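Local atomic coordinates of methylxanthine N1-demethylase NdmA (Pseudomonas putida, PDB entry 6ICN), a protein that removes the N1-methyl group of caffeine and related methylxanthines, giving theobromine from caffeine, as a Rieske oxygenase that uses NADH and oxygen. Residues A[140-145]-A[265-270]. Sequence-based numbering, arbitrary orientation.
Sequences LIWIRL and VLFNVS. With CFF (caffeine), chain F.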
loop_
_atom_site.group_PDB
_atom_site.type_symbol
_atom_site.label_atom_id
_atom_site.label_comp_id
_atom_site.label_asym_id
_atom_site.label_seq_id
_atom_site.Cartn_x
_atom_site.Cartn_y
_atom_site.Cartn_z
ATOM N N LEU A 140 -20.804 -13.175 25.294
ATOM C CA LEU A 140 -19.488 -13.691 24.948
ATOM C C LEU A 140 -19.515 -15.212 24.976
ATOM O O LEU A 140 -20.356 -15.832 25.636
ATOM C CB LEU A 140 -18.414 -13.179 25.921
ATOM C CG LEU A 140 -18.350 -11.668 26.205
ATOM C CD1 LEU A 140 -17.219 -11.315 27.180
ATOM C CD2 LEU A 140 -18.232 -10.853 24.933
ATOM N N ILE A 141 -18.548 -15.805 24.290
ATOM C CA ILE A 141 -18.327 -17.250 24.299
ATOM C C ILE A 141 -17.114 -17.520 25.174
ATOM O O ILE A 141 -16.040 -16.932 24.951
ATOM C CB ILE A 141 -18.099 -17.798 22.877
ATOM C CG1 ILE A 141 -19.300 -17.509 21.983
ATOM C CG2 ILE A 141 -17.768 -19.289 22.927
ATOM C CD1 ILE A 141 -20.561 -18.134 22.471
ATOM N N TRP A 142 -17.279 -18.411 26.164
ATOM C CA TRP A 142 -16.256 -18.710 27.158
ATOM C C TRP A 142 -15.787 -20.153 27.027
ATOM O O TRP A 142 -16.594 -21.054 26.787
ATOM C CB TRP A 142 -16.805 -18.507 28.573
ATOM C CG TRP A 142 -17.374 -17.165 28.838
ATOM C CD1 TRP A 142 -18.615 -16.698 28.470
ATOM C CD2 TRP A 142 -16.741 -16.104 29.559
ATOM N NE1 TRP A 142 -18.776 -15.403 28.916
ATOM C CE2 TRP A 142 -17.636 -15.014 29.571
ATOM C CE3 TRP A 142 -15.477 -15.952 30.156
ATOM C CZ2 TRP A 142 -17.337 -13.805 30.201
ATOM C CZ3 TRP A 142 -15.184 -14.760 30.779
ATOM C CH2 TRP A 142 -16.105 -13.697 30.793
ATOM N N ILE A 143 -14.482 -20.383 27.188
ATOM C CA ILE A 143 -13.900 -21.717 27.102
ATOM C C ILE A 143 -13.048 -21.992 28.336
ATOM O O ILE A 143 -12.279 -21.132 28.775
ATOM C CB ILE A 143 -13.055 -21.893 25.820
ATOM C CG1 ILE A 143 -13.963 -21.867 24.589
ATOM C CG2 ILE A 143 -12.272 -23.215 25.857
ATOM C CD1 ILE A 143 -13.167 -21.908 23.279
ATOM N N ARG A 144 -13.189 -23.200 28.904
ATOM C CA ARG A 144 -12.283 -23.676 29.950
ATOM C C ARG A 144 -11.520 -24.875 29.414
ATOM O O ARG A 144 -12.119 -25.917 29.115
ATOM C CB ARG A 144 -13.030 -24.053 31.234
ATOM C CG ARG A 144 -12.080 -24.586 32.331
ATOM C CD ARG A 144 -12.829 -24.784 33.643
ATOM N NE ARG A 144 -13.938 -25.736 33.503
ATOM C CZ ARG A 144 -14.836 -25.972 34.455
ATOM N NH1 ARG A 144 -14.757 -25.337 35.620
ATOM N NH2 ARG A 144 -15.808 -26.856 34.257
ATOM N N LEU A 145 -10.195 -24.736 29.307
ATOM C CA LEU A 145 -9.404 -25.779 28.662
ATOM C C LEU A 145 -9.250 -27.013 29.542
ATOM O O LEU A 145 -9.238 -28.140 29.032
ATOM C CB LEU A 145 -8.028 -25.238 28.282
ATOM C CG LEU A 145 -8.041 -24.265 27.099
ATOM C CD1 LEU A 145 -6.697 -23.579 26.993
ATOM C CD2 LEU A 145 -8.367 -25.013 25.811
ATOM N N VAL A 265 -21.766 0.714 34.585
ATOM C CA VAL A 265 -21.004 -0.494 34.898
ATOM C C VAL A 265 -20.054 -0.788 33.745
ATOM O O VAL A 265 -20.475 -0.799 32.583
ATOM C CB VAL A 265 -21.922 -1.704 35.145
ATOM C CG1 VAL A 265 -21.104 -2.915 35.567
ATOM C CG2 VAL A 265 -22.994 -1.369 36.196
ATOM N N LEU A 266 -18.790 -1.041 34.065
ATOM C CA LEU A 266 -17.790 -1.454 33.084
ATOM C C LEU A 266 -17.361 -2.879 33.393
ATOM O O LEU A 266 -16.937 -3.178 34.516
ATOM C CB LEU A 266 -16.571 -0.534 33.097
ATOM C CG LEU A 266 -16.858 0.944 32.859
ATOM C CD1 LEU A 266 -15.672 1.765 33.334
ATOM C CD2 LEU A 266 -17.130 1.202 31.374
ATOM N N PHE A 267 -17.464 -3.757 32.404
ATOM C CA PHE A 267 -17.044 -5.143 32.557
ATOM C C PHE A 267 -15.939 -5.380 31.542
ATOM O O PHE A 267 -16.180 -5.352 30.326
ATOM C CB PHE A 267 -18.220 -6.099 32.359
ATOM C CG PHE A 267 -17.853 -7.554 32.429
ATOM C CD1 PHE A 267 -17.656 -8.187 33.656
ATOM C CD2 PHE A 267 -17.720 -8.303 31.268
ATOM C CE1 PHE A 267 -17.344 -9.529 33.712
ATOM C CE2 PHE A 267 -17.398 -9.667 31.312
ATOM C CZ PHE A 267 -17.210 -10.281 32.537
ATOM N N ASN A 268 -14.723 -5.572 32.032
ATOM C CA ASN A 268 -13.567 -5.725 31.158
ATOM C C ASN A 268 -12.902 -7.062 31.439
ATOM O O ASN A 268 -12.638 -7.396 32.599
ATOM C CB ASN A 268 -12.575 -4.567 31.356
ATOM C CG ASN A 268 -11.529 -4.505 30.243
ATOM O OD1 ASN A 268 -10.441 -5.067 30.392
ATOM N ND2 ASN A 268 -11.866 -3.844 29.107
ATOM N N VAL A 269 -12.646 -7.840 30.387
ATOM C CA VAL A 269 -11.972 -9.128 30.550
ATOM C C VAL A 269 -11.020 -9.366 29.375
ATOM O O VAL A 269 -11.321 -9.022 28.225
ATOM C CB VAL A 269 -13.004 -10.270 30.721
ATOM C CG1 VAL A 269 -13.997 -10.326 29.524
ATOM C CG2 VAL A 269 -12.312 -11.619 30.958
ATOM N N SER A 270 -9.858 -9.947 29.670
ATOM C CA SER A 270 -8.818 -10.200 28.677
ATOM C C SER A 270 -8.759 -11.688 28.355
ATOM O O SER A 270 -8.676 -12.520 29.268
ATOM C CB SER A 270 -7.434 -9.745 29.169
ATOM O OG SER A 270 -7.397 -8.375 29.525
HETATM N N1 CFF F . -11.071 2.406 33.240
HETATM C C2 CFF F . -11.763 3.224 34.096
HETATM C C10 CFF F . -9.931 1.652 33.728
HETATM C C6 CFF F . -11.433 2.298 31.959
HETATM N N3 CFF F . -12.828 3.934 33.646
HETATM O O11 CFF F . -11.432 3.316 35.239
HETATM C C12 CFF F . -13.571 4.810 34.547
HETATM C C4 CFF F . -13.197 3.829 32.347
HETATM C C5 CFF F . -12.522 3.019 31.507
HETATM N N9 CFF F . -14.191 4.407 31.652
HETATM O O13 CFF F . -10.824 1.580 31.212
HETATM N N7 CFF F . -13.110 3.094 30.298
HETATM C C8 CFF F . -14.135 3.950 30.390
HETATM C C14 CFF F . -12.921 2.514 28.980
#
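Trp-142 and Phe-267 meet edge to edge where two antiparallel sheets adjoin, that of the Rieske domain and the seven-stranded sheet of the catalytic domain of a Rieske oxygenase. CH2 of Trp-142 lies in the plane of the Phe-267 ring, 4.0 Å from its CZ, and the ring planes are inclined by roughly 60°, so neither face is stacked. Val-269 lies beside this pair: its CG1 approaches the indole obliquely, 4.2 Å from CH2 of Trp-142. CG1 of Val-269 also meets CD1 of Leu-140 tip to tip, at 4.1 Å.

The strand axes come no closer than 11.4 Å and cross at 43°, a gap suited to long apolar side chains. Phe-267 spans much of it because its CG stands anti to the backbone N (chi1 177°), while the broad indole and the CD1 methyl of Leu-140 reach out from the Rieske strand; short, branched Val-269 offers one methyl to both. The indole's one polar atom, NE1, donates to the carbonyl O of Arg-137, which helps fix its rotation. Pro-37 of strand 35-40 touches both Trp-142 and Val-269, and Phe-157 adds a second ring beside Phe-267.

Strand 263-274 also serves the active site. Phe-267 and Val-269 face the Rieske domain, whereas Asn-268 and Ser-270 pack on helix 179-186, and Leu-266 lines the substrate pocket, its CD1 set over the face of caffeine, 3.4 Å from C4.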